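Local coordinates for conserved uncharacterized protein (predicted phosphoesterase COG0622) (Streptococcus pneumoniae, PDB 3CK2), which is of unknown function but probably acts as a two-manganese phosphoesterase of the calcineurin-like superfamily, at residues Glu142-Arg147 with Phe159-His164. Sequence-based numbering, arbitrary orientation.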
ATOM      1  N   GLU A 142      12.474   9.041   6.915  1.00 24.24           N
ATOM      2  CA  GLU A 142      12.604   9.186   5.468  1.00 23.23           C
ATOM      3  C   GLU A 142      11.210   8.905   4.871  1.00 22.45           C
ATOM      4  O   GLU A 142      10.506   7.991   5.313  1.00 22.50           O
ATOM      5  CB  GLU A 142      13.652   8.166   4.979  1.00 22.58           C
ATOM      6  CG  GLU A 142      13.940   8.120   3.481  1.00 23.33           C
ATOM      7  CD  GLU A 142      14.636   9.352   2.924  1.00 22.86           C
ATOM      8  OE1 GLU A 142      15.067  10.208   3.708  1.00 23.11           O
ATOM      9  OE2 GLU A 142      14.746   9.474   1.687  1.00 21.36           O
ATOM     10  N   CYS A 143      10.827   9.704   3.884  1.00 21.70           N
ATOM     11  CA  CYS A 143       9.597   9.476   3.125  1.00 21.06           C
ATOM     12  C   CYS A 143       9.792   8.227   2.267  1.00 21.06           C
ATOM     13  O   CYS A 143      10.840   8.058   1.595  1.00 20.67           O
ATOM     14  CB  CYS A 143       9.301  10.679   2.246  1.00 20.61           C
ATOM     15  SG  CYS A 143       8.863  12.176   3.126  1.00 20.08           S
ATOM     16  N   LEU A 144       8.801   7.337   2.321  1.00 21.04           N
ATOM     17  CA  LEU A 144       8.904   6.028   1.700  1.00 19.79           C
ATOM     18  C   LEU A 144       7.615   5.623   1.054  1.00 19.77           C
ATOM     19  O   LEU A 144       6.546   6.079   1.442  1.00 18.58           O
ATOM     20  CB  LEU A 144       9.297   4.974   2.746  1.00 19.94           C
ATOM     21  CG  LEU A 144      10.695   5.016   3.419  1.00 18.09           C
ATOM     22  CD1 LEU A 144      10.745   4.008   4.560  1.00 15.60           C
ATOM     23  CD2 LEU A 144      11.858   4.762   2.446  1.00 16.49           C
ATOM     24  N   TYR A 145       7.753   4.802   0.016  1.00 20.20           N
ATOM     25  CA  TYR A 145       6.704   3.930  -0.482  1.00 20.55           C
ATOM     26  C   TYR A 145       7.307   2.520  -0.639  1.00 20.99           C
ATOM     27  O   TYR A 145       8.475   2.285  -0.313  1.00 21.21           O
ATOM     28  CB  TYR A 145       6.102   4.467  -1.786  1.00 20.42           C
ATOM     29  CG  TYR A 145       7.018   4.522  -2.985  1.00 21.81           C
ATOM     30  CD1 TYR A 145       6.949   3.537  -3.960  1.00 22.34           C
ATOM     31  CD2 TYR A 145       7.931   5.592  -3.173  1.00 20.09           C
ATOM     32  CE1 TYR A 145       7.755   3.588  -5.083  1.00 22.85           C
ATOM     33  CE2 TYR A 145       8.725   5.657  -4.289  1.00 20.40           C
ATOM     34  CZ  TYR A 145       8.650   4.642  -5.247  1.00 22.50           C
ATOM     35  OH  TYR A 145       9.455   4.624  -6.375  1.00 21.56           O
ATOM     36  N   ALA A 146       6.501   1.585  -1.114  1.00 21.53           N
ATOM     37  CA  ALA A 146       6.874   0.160  -1.140  1.00 21.55           C
ATOM     38  C   ALA A 146       6.667  -0.475  -2.523  1.00 21.51           C
ATOM     39  O   ALA A 146       5.750  -0.131  -3.277  1.00 21.37           O
ATOM     40  CB  ALA A 146       6.101  -0.647  -0.020  1.00 20.73           C
ATOM     41  N   ARG A 147       7.577  -1.379  -2.834  1.00 22.76           N
ATOM     42  CA  ARG A 147       7.480  -2.315  -3.955  1.00 23.93           C
ATOM     43  C   ARG A 147       7.358  -3.750  -3.424  1.00 23.79           C
ATOM     44  O   ARG A 147       8.174  -4.179  -2.597  1.00 24.91           O
ATOM     45  CB  ARG A 147       8.717  -2.212  -4.835  1.00 22.45           C
ATOM     46  CG  ARG A 147       8.650  -3.136  -6.025  1.00 24.40           C
ATOM     47  CD  ARG A 147       9.878  -3.018  -6.899  1.00 26.02           C
ATOM     48  NE  ARG A 147      11.077  -3.378  -6.143  1.00 29.34           N
ATOM     49  CZ  ARG A 147      12.317  -2.964  -6.429  1.00 30.18           C
ATOM     50  NH1 ARG A 147      12.558  -2.164  -7.454  1.00 32.29           N
ATOM     51  NH2 ARG A 147      13.326  -3.339  -5.671  1.00 28.93           N
ATOM     52  N   PHE A 159      11.420  -1.140   0.480  1.00 22.20           N
ATOM     53  CA  PHE A 159      10.951   0.221   0.665  1.00 22.07           C
ATOM     54  C   PHE A 159      11.825   1.204  -0.107  1.00 21.45           C
ATOM     55  O   PHE A 159      13.022   1.081  -0.122  1.00 21.21           O
ATOM     56  CB  PHE A 159      10.867   0.551   2.153  1.00 22.75           C
ATOM     57  CG  PHE A 159       9.829  -0.257   2.874  1.00 21.32           C
ATOM     58  CD1 PHE A 159       8.552   0.214   3.015  1.00 20.80           C
ATOM     59  CD2 PHE A 159      10.143  -1.495   3.403  1.00 22.30           C
ATOM     60  CE1 PHE A 159       7.629  -0.536   3.680  1.00 22.14           C
ATOM     61  CE2 PHE A 159       9.210  -2.240   4.083  1.00 22.50           C
ATOM     62  CZ  PHE A 159       7.951  -1.766   4.208  1.00 21.34           C
ATOM     63  N   LEU A 160      11.172   2.159  -0.774  1.00 21.46           N
ATOM     64  CA  LEU A 160      11.811   3.024  -1.769  1.00 21.42           C
ATOM     65  C   LEU A 160      11.663   4.458  -1.341  1.00 20.28           C
ATOM     66  O   LEU A 160      10.673   4.842  -0.723  1.00 19.25           O
ATOM     67  CB  LEU A 160      11.186   2.834  -3.153  1.00 21.58           C
ATOM     68  CG  LEU A 160      11.669   1.709  -4.099  1.00 23.95           C
ATOM     69  CD1 LEU A 160      11.872   0.399  -3.434  1.00 23.26           C
ATOM     70  CD2 LEU A 160      10.651   1.580  -5.220  1.00 24.26           C
ATOM     71  N   THR A 161      12.677   5.245  -1.657  1.00 20.17           N
ATOM     72  CA  THR A 161      12.678   6.637  -1.308  1.00 18.83           C
ATOM     73  C   THR A 161      11.951   7.399  -2.401  1.00 19.26           C
ATOM     74  O   THR A 161      11.534   6.829  -3.423  1.00 18.50           O
ATOM     75  CB  THR A 161      14.101   7.196  -1.121  1.00 18.98           C
ATOM     76  OG1 THR A 161      14.758   7.280  -2.381  1.00 16.42           O
ATOM     77  CG2 THR A 161      14.921   6.366  -0.106  1.00 16.49           C
ATOM     78  N   ARG A 162      11.792   8.702  -2.170  1.00 18.76           N
ATOM     79  CA  ARG A 162      11.194   9.604  -3.160  1.00 17.47           C
ATOM     80  C   ARG A 162      12.049   9.795  -4.405  1.00 17.91           C
ATOM     81  O   ARG A 162      11.574  10.395  -5.403  1.00 18.87           O
ATOM     82  CB  ARG A 162      10.866  10.955  -2.493  1.00 16.82           C
ATOM     83  CG  ARG A 162       9.606  10.831  -1.629  1.00 14.92           C
ATOM     84  CD  ARG A 162       9.308  12.077  -0.788  1.00 14.73           C
ATOM     85  NE  ARG A 162       9.027  13.243  -1.609  1.00 11.31           N
ATOM     86  CZ  ARG A 162       7.873  13.876  -1.685  1.00 10.67           C
ATOM     87  NH1 ARG A 162       6.867  13.517  -0.936  1.00 14.35           N
ATOM     88  NH2 ARG A 162       7.749  14.928  -2.479  1.00  8.37           N
ATOM     89  N   ASP A 163      13.286   9.290  -4.363  1.00 17.19           N
ATOM     90  CA  ASP A 163      14.129   9.193  -5.549  1.00 17.11           C
ATOM     91  C   ASP A 163      14.137   7.792  -6.141  1.00 16.70           C
ATOM     92  O   ASP A 163      14.873   7.528  -7.083  1.00 15.67           O
ATOM     93  CB  ASP A 163      15.574   9.660  -5.229  1.00 17.63           C
ATOM     94  CG  ASP A 163      15.661  11.156  -4.964  1.00 17.35           C
ATOM     95  OD1 ASP A 163      14.659  11.903  -5.191  1.00 19.75           O
ATOM     96  OD2 ASP A 163      16.732  11.586  -4.528  1.00 14.33           O
ATOM     97  N   HIS A 164      13.305   6.906  -5.581  1.00 17.10           N
ATOM     98  CA  HIS A 164      13.002   5.595  -6.156  1.00 16.48           C
ATOM     99  C   HIS A 164      14.168   4.629  -5.983  1.00 16.99           C
ATOM    100  O   HIS A 164      14.417   3.755  -6.824  1.00 15.75           O
ATOM    101  CB  HIS A 164      12.605   5.732  -7.634  1.00 16.32           C
ATOM    102  CG  HIS A 164      11.674   6.873  -7.905  1.00 15.41           C
ATOM    103  ND1 HIS A 164      10.396   6.917  -7.403  1.00 14.50           N
ATOM    104  CD2 HIS A 164      11.854   8.035  -8.588  1.00 15.29           C
ATOM    105  CE1 HIS A 164       9.821   8.047  -7.779  1.00 18.02           C
ATOM    106  NE2 HIS A 164      10.687   8.743  -8.499  1.00 17.79           N
TER
HETATM  107  O   HOH W   1      12.443   9.800   0.415  1.00 25.36           O
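Tyr145 and Leu160 form an antiparallel hydrogen-bonded pair, and the side chain of Tyr145 carries the contact on to the turn after Leu160. Tyr145 N donates to Leu160 O at 3.0 Å, and the return bond from Leu160 N to Tyr145 O is nearly straight. CB of Tyr145 leaves the strand on the sheet face that also bears Leu160, and chi1 (65°) then sets CG between the backbone N and carbonyl carbon. Tyr145 CD2 passes the carbonyl oxygens of Leu160 and Thr161, and Tyr145 CE2 comes within 3.2 Å of Thr161 O. Tyr145 CE1 meets the methyl Leu160 CD2 at 3.5 Å. Over one face of the Tyr145 ring sits Leu160 CB, 3.9 Å from its centroid and 16° off the normal, a CH-pi contact. At the tip, Tyr145 OH is hydrogen-bonded to His164 ND1 (2.7 Å), either atom possibly the donor; the two rings meet rim to rim with planes at 66°. Thr161 to His164 form a type I beta turn, closed by His164 N to Thr161 O, which sets His164 beside this hydroxyl. A water further joins Glu142 OE2 and Cys143 O to Arg162 N. The hairpin of strands 145-150 and 154-160 belongs to a mixed sheet: Tyr145 packs on Ile10 and Met12 of strand 7-12, while helix 19-29 supplies Tyr29, whose hydroxyl bonds Tyr145 OH, and Glu24, which bonds His164 NE2.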